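Long-range contacts in AlgX/AlgJ SGNH hydrolase-like domain-containing protein (Eubacterium siraeum, PDB 4NZK), which is of unknown function but belongs to the DHHW family of the SGNH hydrolase clan, so it may act as an esterase-like hydrolase: residues A[229-234]-A[248-253]; A[220-225]-A[260-265]; A[273-278]-A[297-302]; A[283-288]-A[303-308]. All coordinates share one frame; numbering follows the deposited sequence.

Contact 1. Residues A[229-234]-A[248-253]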
# COMPACT_ATOMS: atom_id res chain seq x y z
N TYR A 229 -7.16 14.97 13.31
CA TYR A 229 -6.29 13.91 13.85
C TYR A 229 -4.95 14.52 14.31
O TYR A 229 -4.61 15.68 13.99
CB TYR A 229 -6.01 12.81 12.77
CG TYR A 229 -5.03 13.29 11.71
CD1 TYR A 229 -5.45 14.01 10.61
CD2 TYR A 229 -3.67 13.12 11.89
CE1 TYR A 229 -4.54 14.49 9.67
CE2 TYR A 229 -2.74 13.61 10.97
CZ TYR A 229 -3.17 14.29 9.85
OH TYR A 229 -2.25 14.81 8.97
N THR A 230 -4.21 13.73 15.09
CA THR A 230 -2.85 14.04 15.50
C THR A 230 -1.99 12.79 15.30
O THR A 230 -2.39 11.72 15.73
CB THR A 230 -2.74 14.44 16.98
OG1 THR A 230 -3.82 15.31 17.35
CG2 THR A 230 -1.39 15.09 17.23
N ALA A 231 -0.87 12.93 14.61
CA ALA A 231 0.06 11.82 14.43
C ALA A 231 1.25 12.00 15.34
O ALA A 231 1.72 13.14 15.54
CB ALA A 231 0.50 11.72 12.99
N THR A 232 1.76 10.89 15.87
CA THR A 232 2.98 10.86 16.69
C THR A 232 3.94 9.88 16.01
O THR A 232 3.56 8.73 15.68
CB THR A 232 2.67 10.46 18.13
OG1 THR A 232 1.72 11.40 18.67
CG2 THR A 232 3.94 10.48 18.99
N TYR A 233 5.17 10.33 15.81
CA TYR A 233 6.20 9.55 15.15
C TYR A 233 7.10 8.83 16.17
O TYR A 233 7.56 9.41 17.15
CB TYR A 233 7.01 10.45 14.23
CG TYR A 233 6.25 10.84 12.99
CD1 TYR A 233 5.38 11.92 12.99
CD2 TYR A 233 6.42 10.16 11.79
CE1 TYR A 233 4.65 12.25 11.86
CE2 TYR A 233 5.73 10.50 10.66
CZ TYR A 233 4.84 11.55 10.69
OH TYR A 233 4.14 11.87 9.56
N TYR A 234 7.30 7.54 15.90
CA TYR A 234 8.06 6.64 16.76
C TYR A 234 9.16 5.94 15.97
O TYR A 234 9.10 5.83 14.74
CB TYR A 234 7.13 5.59 17.36
CG TYR A 234 6.12 6.08 18.35
CD1 TYR A 234 4.91 6.62 17.93
CD2 TYR A 234 6.32 5.94 19.72
CE1 TYR A 234 3.97 7.07 18.83
CE2 TYR A 234 5.37 6.38 20.63
CZ TYR A 234 4.20 6.94 20.18
OH TYR A 234 3.25 7.37 21.07
N HIS A 248 3.13 16.68 13.73
CA HIS A 248 1.95 15.84 13.97
C HIS A 248 1.04 15.62 12.76
O HIS A 248 -0.07 15.13 12.92
CB HIS A 248 1.14 16.41 15.15
CG HIS A 248 1.92 16.45 16.42
ND1 HIS A 248 2.35 15.31 17.07
CD2 HIS A 248 2.38 17.49 17.15
CE1 HIS A 248 3.03 15.65 18.14
NE2 HIS A 248 3.06 16.97 18.22
N SER A 249 1.54 15.89 11.57
CA SER A 249 0.82 15.62 10.33
C SER A 249 1.33 14.33 9.72
O SER A 249 2.47 13.94 9.95
CB SER A 249 1.03 16.75 9.32
OG SER A 249 0.34 16.49 8.11
N ILE A 250 0.47 13.66 8.96
CA ILE A 250 0.94 12.53 8.14
C ILE A 250 1.40 12.98 6.77
O ILE A 250 1.84 12.16 5.98
CB ILE A 250 -0.09 11.39 7.98
CG1 ILE A 250 -1.31 11.89 7.24
CG2 ILE A 250 -0.38 10.76 9.33
CD1 ILE A 250 -2.25 10.75 6.90
N PHE A 251 1.25 14.26 6.43
CA PHE A 251 1.66 14.79 5.13
C PHE A 251 2.93 15.58 5.31
O PHE A 251 2.94 16.57 6.05
CB PHE A 251 0.55 15.66 4.49
CG PHE A 251 -0.75 14.91 4.35
CD1 PHE A 251 -0.98 14.08 3.27
CD2 PHE A 251 -1.73 15.01 5.32
CE1 PHE A 251 -2.17 13.35 3.16
CE2 PHE A 251 -2.90 14.28 5.24
CZ PHE A 251 -3.13 13.45 4.13
N VAL A 252 3.97 15.14 4.60
CA VAL A 252 5.29 15.70 4.72
C VAL A 252 5.66 16.38 3.42
O VAL A 252 5.58 15.78 2.35
CB VAL A 252 6.29 14.58 5.06
CG1 VAL A 252 7.71 15.11 5.24
CG2 VAL A 252 5.88 13.91 6.36
N ASP A 253 6.14 17.61 3.49
CA ASP A 253 6.56 18.33 2.27
C ASP A 253 7.75 17.66 1.61
O ASP A 253 8.68 17.19 2.30
CB ASP A 253 6.90 19.78 2.58
CG ASP A 253 5.67 20.61 2.94
OD1 ASP A 253 4.53 20.20 2.61
OD2 ASP A 253 5.85 21.69 3.55

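Contact 2. Residues A[220-225]-A[260-265]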
# COMPACT_ATOMS: atom_id res chain seq x y z
N PHE A 220 0.69 13.86 -9.71
CA PHE A 220 0.38 13.17 -8.50
C PHE A 220 -0.66 13.93 -7.71
O PHE A 220 -0.41 15.03 -7.23
CB PHE A 220 1.67 13.05 -7.70
CG PHE A 220 1.55 12.22 -6.47
CD1 PHE A 220 1.70 10.84 -6.53
CD2 PHE A 220 1.36 12.82 -5.24
CE1 PHE A 220 1.65 10.07 -5.35
CE2 PHE A 220 1.31 12.07 -4.07
CZ PHE A 220 1.45 10.70 -4.13
N THR A 221 -1.82 13.30 -7.51
CA THR A 221 -2.92 13.94 -6.80
C THR A 221 -3.18 13.21 -5.53
O THR A 221 -3.34 11.97 -5.55
CB THR A 221 -4.18 13.94 -7.67
OG1 THR A 221 -3.88 14.58 -8.92
CG2 THR A 221 -5.32 14.65 -6.96
N TYR A 222 -3.21 13.94 -4.42
CA TYR A 222 -3.50 13.34 -3.12
C TYR A 222 -4.59 14.12 -2.39
O TYR A 222 -5.07 15.15 -2.89
CB TYR A 222 -2.25 13.17 -2.28
CG TYR A 222 -1.59 14.44 -1.77
CD1 TYR A 222 -0.73 15.17 -2.58
CD2 TYR A 222 -1.79 14.86 -0.46
CE1 TYR A 222 -0.10 16.31 -2.09
CE2 TYR A 222 -1.17 15.97 0.05
CZ TYR A 222 -0.31 16.70 -0.77
OH TYR A 222 0.34 17.85 -0.30
N TYR A 223 -5.02 13.59 -1.26
CA TYR A 223 -6.25 14.02 -0.63
C TYR A 223 -6.12 14.05 0.87
O TYR A 223 -5.68 13.07 1.50
CB TYR A 223 -7.42 13.05 -1.01
CG TYR A 223 -7.47 12.72 -2.48
CD1 TYR A 223 -8.12 13.53 -3.40
CD2 TYR A 223 -6.81 11.59 -2.95
CE1 TYR A 223 -8.11 13.20 -4.76
CE2 TYR A 223 -6.81 11.25 -4.28
CZ TYR A 223 -7.43 12.04 -5.18
OH TYR A 223 -7.36 11.67 -6.51
N ILE A 224 -6.51 15.17 1.47
CA ILE A 224 -6.41 15.32 2.91
C ILE A 224 -7.81 15.16 3.50
O ILE A 224 -8.75 15.87 3.11
CB ILE A 224 -5.83 16.73 3.23
CG1 ILE A 224 -4.44 16.92 2.59
CG2 ILE A 224 -5.76 16.95 4.75
CD1 ILE A 224 -3.92 18.32 2.71
N PRO A 225 -7.96 14.27 4.48
CA PRO A 225 -9.30 14.00 4.99
C PRO A 225 -9.84 15.12 5.85
O PRO A 225 -9.08 15.94 6.37
CB PRO A 225 -9.10 12.73 5.83
CG PRO A 225 -7.66 12.78 6.28
CD PRO A 225 -6.92 13.43 5.12
N TYR A 260 5.68 10.53 -3.58
CA TYR A 260 5.07 9.40 -2.85
C TYR A 260 5.42 9.42 -1.36
O TYR A 260 4.65 8.95 -0.53
CB TYR A 260 5.38 8.04 -3.49
CG TYR A 260 4.47 6.94 -2.99
CD1 TYR A 260 3.19 6.80 -3.50
CD2 TYR A 260 4.86 6.06 -1.95
CE1 TYR A 260 2.33 5.80 -3.05
CE2 TYR A 260 4.01 5.06 -1.49
CZ TYR A 260 2.73 4.95 -2.05
OH TYR A 260 1.88 3.96 -1.61
N SER A 261 6.57 10.02 -1.04
CA SER A 261 7.00 10.14 0.34
C SER A 261 6.25 11.25 1.09
O SER A 261 6.50 11.49 2.25
CB SER A 261 8.52 10.33 0.43
OG SER A 261 9.15 9.14 0.03
N THR A 262 5.36 11.95 0.41
CA THR A 262 4.42 12.85 1.10
C THR A 262 3.74 12.12 2.28
O THR A 262 3.46 12.71 3.32
CB THR A 262 3.36 13.36 0.12
OG1 THR A 262 4.00 14.08 -0.93
CG2 THR A 262 2.35 14.24 0.82
N PHE A 263 3.45 10.84 2.12
CA PHE A 263 2.80 10.06 3.18
C PHE A 263 3.83 9.58 4.23
O PHE A 263 4.57 8.63 4.01
CB PHE A 263 2.03 8.88 2.58
CG PHE A 263 1.14 9.30 1.44
CD1 PHE A 263 0.19 10.29 1.62
CD2 PHE A 263 1.31 8.77 0.17
CE1 PHE A 263 -0.58 10.72 0.54
CE2 PHE A 263 0.55 9.16 -0.89
CZ PHE A 263 -0.41 10.15 -0.71
N MSE A 264 3.87 10.32 5.32
CA MSE A 264 4.68 10.06 6.51
C MSE A 264 6.18 10.08 6.32
O MSE A 264 6.93 9.70 7.23
CB MSE A 264 4.25 8.74 7.14
CG MSE A 264 2.76 8.82 7.46
SE MSE A 264 2.05 7.06 7.89
CE MSE A 264 1.97 6.32 6.08
N GLY A 265 6.63 10.58 5.16
CA GLY A 265 8.05 10.82 4.91
C GLY A 265 8.95 9.65 4.58
O GLY A 265 10.10 9.83 4.22

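Contact 3. Residues A[273-278]-A[297-302]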
# COMPACT_ATOMS: atom_id res chain seq x y z
N ILE A 273 -1.65 7.36 14.97
CA ILE A 273 -2.60 8.42 14.58
C ILE A 273 -3.81 8.31 15.49
O ILE A 273 -4.37 7.22 15.65
CB ILE A 273 -3.04 8.28 13.11
CG1 ILE A 273 -1.85 8.30 12.18
CG2 ILE A 273 -4.00 9.38 12.70
CD1 ILE A 273 -2.12 7.76 10.82
N GLU A 274 -4.18 9.43 16.11
CA GLU A 274 -5.36 9.52 16.98
C GLU A 274 -6.29 10.48 16.26
O GLU A 274 -5.90 11.58 15.90
CB GLU A 274 -5.01 10.05 18.37
CG GLU A 274 -4.12 9.10 19.15
CD GLU A 274 -3.49 9.74 20.37
OE1 GLU A 274 -2.43 10.42 20.23
OE2 GLU A 274 -4.03 9.55 21.47
N THR A 275 -7.54 10.07 16.07
CA THR A 275 -8.50 10.89 15.32
C THR A 275 -9.66 11.35 16.18
O THR A 275 -9.82 10.89 17.31
CB THR A 275 -9.11 10.12 14.12
OG1 THR A 275 -10.18 9.31 14.56
CG2 THR A 275 -8.06 9.27 13.38
N ALA A 276 -10.45 12.26 15.61
CA ALA A 276 -11.65 12.74 16.27
C ALA A 276 -12.85 11.79 16.22
O ALA A 276 -13.86 12.06 16.84
CB ALA A 276 -12.03 14.09 15.70
N ASN A 277 -12.72 10.65 15.52
CA ASN A 277 -13.78 9.68 15.44
C ASN A 277 -13.60 8.67 16.56
O ASN A 277 -12.88 7.68 16.43
CB ASN A 277 -13.80 8.98 14.09
CG ASN A 277 -14.99 8.04 13.93
OD1 ASN A 277 -15.73 7.79 14.89
ND2 ASN A 277 -15.17 7.49 12.75
N LYS A 278 -14.29 8.90 17.67
CA LYS A 278 -14.13 8.09 18.86
C LYS A 278 -15.03 6.87 18.85
O LYS A 278 -15.87 6.69 19.70
CB LYS A 278 -14.42 8.96 20.08
CG LYS A 278 -13.58 10.22 20.14
CD LYS A 278 -12.10 9.98 20.12
CE LYS A 278 -11.33 11.24 20.48
NZ LYS A 278 -9.87 11.08 20.21
N PHE A 297 -6.92 7.56 3.99
CA PHE A 297 -8.33 7.14 3.80
C PHE A 297 -8.88 6.35 4.95
O PHE A 297 -10.03 5.93 4.88
CB PHE A 297 -8.44 6.35 2.49
CG PHE A 297 -7.86 7.08 1.32
CD1 PHE A 297 -8.36 8.33 0.95
CD2 PHE A 297 -6.80 6.56 0.60
CE1 PHE A 297 -7.82 9.04 -0.12
CE2 PHE A 297 -6.25 7.26 -0.45
CZ PHE A 297 -6.76 8.50 -0.82
N PHE A 298 -8.09 6.15 6.01
CA PHE A 298 -8.58 5.48 7.21
C PHE A 298 -8.90 6.43 8.36
O PHE A 298 -9.58 6.04 9.32
CB PHE A 298 -7.57 4.45 7.72
CG PHE A 298 -7.27 3.36 6.73
CD1 PHE A 298 -8.23 2.86 5.90
CD2 PHE A 298 -5.99 2.82 6.67
CE1 PHE A 298 -7.94 1.81 5.03
CE2 PHE A 298 -5.70 1.80 5.79
CZ PHE A 298 -6.66 1.30 4.98
N ILE A 299 -8.44 7.67 8.24
CA ILE A 299 -8.55 8.65 9.33
C ILE A 299 -9.99 8.93 9.72
O ILE A 299 -10.31 9.06 10.90
CB ILE A 299 -7.77 9.93 8.96
CG1 ILE A 299 -6.25 9.62 9.11
CG2 ILE A 299 -8.19 11.10 9.84
CD1 ILE A 299 -5.30 10.66 8.60
N ASP A 300 -10.88 8.97 8.74
CA ASP A 300 -12.27 9.25 9.00
C ASP A 300 -12.96 8.06 9.71
O ASP A 300 -14.04 8.23 10.25
CB ASP A 300 -13.07 9.55 7.72
CG ASP A 300 -12.64 10.85 6.96
OD1 ASP A 300 -12.21 11.86 7.58
OD2 ASP A 300 -12.75 10.83 5.70
N SER A 301 -12.39 6.85 9.62
CA SER A 301 -13.09 5.61 9.98
C SER A 301 -12.66 4.92 11.28
O SER A 301 -13.37 4.03 11.74
CB SER A 301 -12.97 4.60 8.84
OG SER A 301 -13.70 4.99 7.69
N PHE A 302 -11.51 5.32 11.83
CA PHE A 302 -10.93 4.68 12.99
C PHE A 302 -10.54 5.71 14.03
O PHE A 302 -10.12 6.80 13.68
CB PHE A 302 -9.69 3.86 12.57
CG PHE A 302 -10.03 2.65 11.74
CD1 PHE A 302 -10.33 1.45 12.36
CD2 PHE A 302 -10.12 2.72 10.37
CE1 PHE A 302 -10.71 0.34 11.64
CE2 PHE A 302 -10.50 1.61 9.62
CZ PHE A 302 -10.79 0.40 10.26

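Contact 4. Residues A[283-288]-A[303-308]. With EDO (1,2-ethanediol), chain B.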
# COMPACT_ATOMS: atom_id res chain seq x y z
N LEU A 283 -6.90 0.39 14.65
CA LEU A 283 -6.36 -0.37 13.54
C LEU A 283 -4.85 -0.37 13.59
O LEU A 283 -4.22 0.66 13.84
CB LEU A 283 -6.79 0.32 12.22
CG LEU A 283 -6.26 -0.24 10.91
CD1 LEU A 283 -6.78 -1.65 10.70
CD2 LEU A 283 -6.64 0.70 9.78
N CYS A 284 -4.27 -1.53 13.34
CA CYS A 284 -2.84 -1.60 13.08
C CYS A 284 -2.67 -2.09 11.64
O CYS A 284 -3.30 -3.07 11.24
CB CYS A 284 -2.18 -2.58 14.04
SG CYS A 284 -0.39 -2.59 13.94
N ILE A 285 -1.86 -1.37 10.88
CA ILE A 285 -1.56 -1.72 9.50
C ILE A 285 -0.13 -2.22 9.42
O ILE A 285 0.79 -1.58 9.93
CB ILE A 285 -1.69 -0.53 8.55
CG1 ILE A 285 -3.05 0.12 8.69
CG2 ILE A 285 -1.44 -0.95 7.12
CD1 ILE A 285 -3.03 1.55 8.21
N PHE A 286 0.03 -3.39 8.84
CA PHE A 286 1.32 -3.95 8.54
C PHE A 286 1.43 -3.98 7.04
O PHE A 286 0.68 -4.66 6.37
CB PHE A 286 1.47 -5.35 9.12
CG PHE A 286 1.57 -5.36 10.62
CD1 PHE A 286 2.66 -4.79 11.25
CD2 PHE A 286 0.58 -5.97 11.37
CE1 PHE A 286 2.74 -4.82 12.63
CE2 PHE A 286 0.66 -5.97 12.75
CZ PHE A 286 1.75 -5.39 13.36
N LYS A 287 2.35 -3.20 6.51
CA LYS A 287 2.36 -2.94 5.09
C LYS A 287 3.73 -2.95 4.45
O LYS A 287 4.75 -2.99 5.12
CB LYS A 287 1.67 -1.56 4.85
CG LYS A 287 2.16 -0.38 5.70
CD LYS A 287 3.49 0.15 5.26
CE LYS A 287 3.95 1.35 6.04
NZ LYS A 287 5.21 1.86 5.43
N ASP A 288 3.72 -2.95 3.12
CA ASP A 288 4.85 -2.54 2.32
C ASP A 288 4.52 -1.11 1.82
O ASP A 288 3.52 -0.51 2.24
CB ASP A 288 5.13 -3.51 1.17
CG ASP A 288 4.14 -3.37 -0.00
OD1 ASP A 288 3.15 -2.58 0.09
OD2 ASP A 288 4.34 -4.06 -1.06
N GLU A 303 -10.62 5.31 15.31
CA GLU A 303 -10.22 6.15 16.42
C GLU A 303 -8.70 6.24 16.53
O GLU A 303 -8.15 7.32 16.83
CB GLU A 303 -10.82 5.59 17.73
CG GLU A 303 -10.49 6.46 18.94
CD GLU A 303 -11.18 6.08 20.25
OE1 GLU A 303 -12.32 5.54 20.24
OE2 GLU A 303 -10.57 6.37 21.32
N GLU A 304 -8.02 5.11 16.33
CA GLU A 304 -6.55 5.09 16.31
C GLU A 304 -6.09 4.24 15.17
O GLU A 304 -6.74 3.25 14.81
CB GLU A 304 -5.93 4.53 17.62
CG GLU A 304 -6.28 5.30 18.88
CD GLU A 304 -5.62 4.78 20.14
OE1 GLU A 304 -4.88 3.75 20.16
OE2 GLU A 304 -5.87 5.42 21.17
N ILE A 305 -4.97 4.66 14.59
CA ILE A 305 -4.31 3.92 13.53
C ILE A 305 -2.84 3.84 13.83
O ILE A 305 -2.19 4.85 14.04
CB ILE A 305 -4.52 4.56 12.14
CG1 ILE A 305 -6.02 4.70 11.82
CG2 ILE A 305 -3.87 3.72 11.05
CD1 ILE A 305 -6.33 5.86 10.93
N TYR A 306 -2.31 2.62 13.81
CA TYR A 306 -0.87 2.40 13.94
C TYR A 306 -0.35 1.90 12.60
O TYR A 306 -0.86 0.95 12.06
CB TYR A 306 -0.56 1.37 15.04
CG TYR A 306 -0.98 1.82 16.42
CD1 TYR A 306 -2.31 1.82 16.78
CD2 TYR A 306 -0.04 2.20 17.36
CE1 TYR A 306 -2.71 2.24 18.04
CE2 TYR A 306 -0.43 2.61 18.63
CZ TYR A 306 -1.77 2.61 18.96
OH TYR A 306 -2.16 3.03 20.21
N VAL A 307 0.67 2.56 12.10
CA VAL A 307 1.20 2.29 10.77
C VAL A 307 2.60 1.71 10.93
O VAL A 307 3.52 2.40 11.42
CB VAL A 307 1.26 3.53 9.87
CG1 VAL A 307 1.58 3.10 8.44
CG2 VAL A 307 -0.03 4.30 9.91
N CYS A 308 2.74 0.46 10.52
CA CYS A 308 3.97 -0.29 10.66
C CYS A 308 4.37 -0.94 9.34
O CYS A 308 3.52 -1.39 8.59
CB CYS A 308 3.75 -1.42 11.65
SG CYS A 308 3.10 -0.91 13.28
C1 EDO B . 5.32 4.77 7.96
O1 EDO B . 5.22 4.56 6.56
C2 EDO B . 5.43 3.45 8.75
O2 EDO B . 6.27 2.52 8.08

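Contact 1. Residues A[229-234]-A[248-253]
Tyr229 and Tyr233 both extend from strand 229-234 to the segment 248-253, and each lays its hydroxyl against the loop backbone, but they use it in opposite senses. The OH of Tyr229 accepts the N-H of Ile250, at the edge of the ring, in a nearly straight bond with Ile250 N 3.0 Å from Tyr229 OH. The two side chains cross obliquely, Ile250 CG1 lying 4.0 Å from Tyr229 CZ. Tyr233 instead donates: its OH lies 2.7 Å from Ser249 O, on a lone pair in the carbonyl plane, and that oxygen is also in the plane of the ring. Tyrosine suits both places, since a rigid ring carries a polar tip across to main-chain groups. Strand 229-234 is one of the two edge strands of the mixed sheet within the chain, with strand 270-275 on one flank, and the loop occupies its other edge. There Ala231 N bonds to His248 O at 2.9 Å, while His248 ND1 gives its proton to Ala231 O at 2.7 Å, the oxygen lying in the plane of the imidazole. Ala231 is small enough to let Ile250 CG2 come within 3.9 Å of its CB. Ser249 opens an ST turn, its OG accepting from Phe251 N at 2.9 Å.

Contact 2. Residues A[220-225]-A[260-265]
Phe220 and Phe263 meet tip to tip, and this aromatic pairing begins a contact made by packing between strand 218-224 and the turn 260-265. Phe220 CZ lies 3.7 Å from Phe263 CE2, which comes in at the edge of the Phe220 ring. Phe220 leaves the strand toward the turn, and CG anti to its backbone N (chi1 -173°) starts the ring out toward Phe263. Phe220 CE1 also comes 4.1 Å from Tyr260 CD1, at the edge of the tyrosine ring, the two side chains crossing at a slant. On the next residue of the same strand face, Tyr222 CB rests 3.9 Å from Phe263 CZ, so the tip of Phe263 serves two neighbours at once. An alanine in place of Phe263 would probably open a gap beside Phe220 CZ and Tyr222 CB and leave the tip of the Phe220 ring less closely packed.

The second kind of interaction is a CH-pi contact. Thr262 CG2 sits over one face of the Tyr222 ring, 4.1 Å from the ring centroid and displaced toward the rim, the two side chains meeting at about a right angle. Threonine fits because its methyl can face the ring while OG1 bonds back to Ala259 O.

The Tyr260 hydroxyl bonds outside the contact, to Ser289 O. The Tyr260 ring stacks on His164 and its side chain touches Trp165, both part of the Asp-His-His-Trp sequence for which the DHHW family is named, so this buried aromatic cluster borders the family's signature motif.

Contact 3. Residues A[273-278]-A[297-302]
Thr275 has its OG1 between the backbone N and the carbonyl carbon (chi1 83°), facing Phe302 across the contact, while Asn277 has CG anti to its backbone N (chi1 -175°), which places CG on the side of Asp300. The threonine hydroxyl then works twice. OG1 of Thr275 donates to Phe302 O at 2.7 Å, somewhat out of the carbonyl plane, and accepts from Asn277 N at 3.0 Å, the bond that defines an ST turn. The turn lies at the end of strand 270-275, and Asn277 follows within it. The amide of this residue is turned so that Asn277 ND2 reaches Asp300 O at 2.8 Å, with the oxygen close to the amide plane and an angle at hydrogen of 158°; asparagine suits the place because its amide can donate to a main-chain carbonyl.

The segment 297-302 belongs to the connection between the parallel strands 282-287 and 304-309, and strand 270-275 runs antiparallel beside the latter in the central mixed sheet of this SGNH-clan protein. The contact therefore ties the end of the connection to the neighbouring strand end. The apolar part lies on the branched residues of that strand: Thr275 CG2 packs 4.0 Å from Ile299 CG2, and Ile273 CG2 lies 4.2 Å from Ile299 CG1. Asp300 points its CB away from strand 270-275, and its OD1 bonds to Thr227 OG1, while Lys278 NZ folds back to Thr275 O at 2.9 Å.

Contact 4. Residues A[283-288]-A[303-308]
Leu283, Ile285 and Lys287 exchange five backbone hydrogen bonds with strand 304-308, the shortest being Tyr306 N to Leu283 O at 2.7 Å. The strands run parallel, 16° apart, in the mixed sheet of an alpha/beta fold of the SGNH hydrolase clan. At the end of strand 283-287, Lys287 N donates to Cys308 O at 3.0 Å. Lys287 CG sits between the backbone N and the carbonyl carbon (chi1 50°), 3.3 Å from Cys308 O, and the chain bends at chi2 beyond it.

The ammonium group is held by salt bridges to Asp309 and Asp267 and by a hydrogen bond to Asn292 OD1. A 1,2-ethanediol, probably from the crystallisation liquor, adds both hydroxyls, O1 and O2 each lying 2.9 Å from Lys287 NZ. A methionine in place of Lys287 would probably leave Asp309 and Asp267 without the positive charge of this ammonium group, and Asn292 OD1 without this donor.

Leu283, Ile285, Ile305 and Val307 share one face, and their aliphatic side chains suit its buried place; the three beta-branched ones also suit an extended backbone. Ile285 and Ile305 lie side by side and point the same way, Ile285 CD1 3.7 Å from Ile305 CG2. Tyr306, on the opposite face, sends its OH to Glu304 OE1 from above the carboxylate plane. There too the small Cys308 packs its CB 3.6 Å from Phe286 CD1, and Cys308 SG stands 3.9 Å from Cys284 SG.

Overall arrangement
Contacts 2, 3 and 4 are buried, contact 1 only partly. Contact 4 lies nearest the centre of the chain and is the most regular, its bonds across the strands running between backbones, with the charged Lys287 at one end. Contact 3 shares its sheet: strand 270-275 pairs with strand 304-309, and side-chain hydroxyl and amide take over where regular pairing ends. Contact 1 sits at the outer edge of that sheet, where tyrosine and histidine bond to main-chain groups. Contact 2 uses strand 218-224 of a separate two-stranded sheet, and its chemistry is aromatic and apolar. Contacts 1 and 2 are joined through the same loop, Val252 N lying 2.8 Å from Thr262 O, and contacts 1 and 3 meet where Ile250 packs on Ile299.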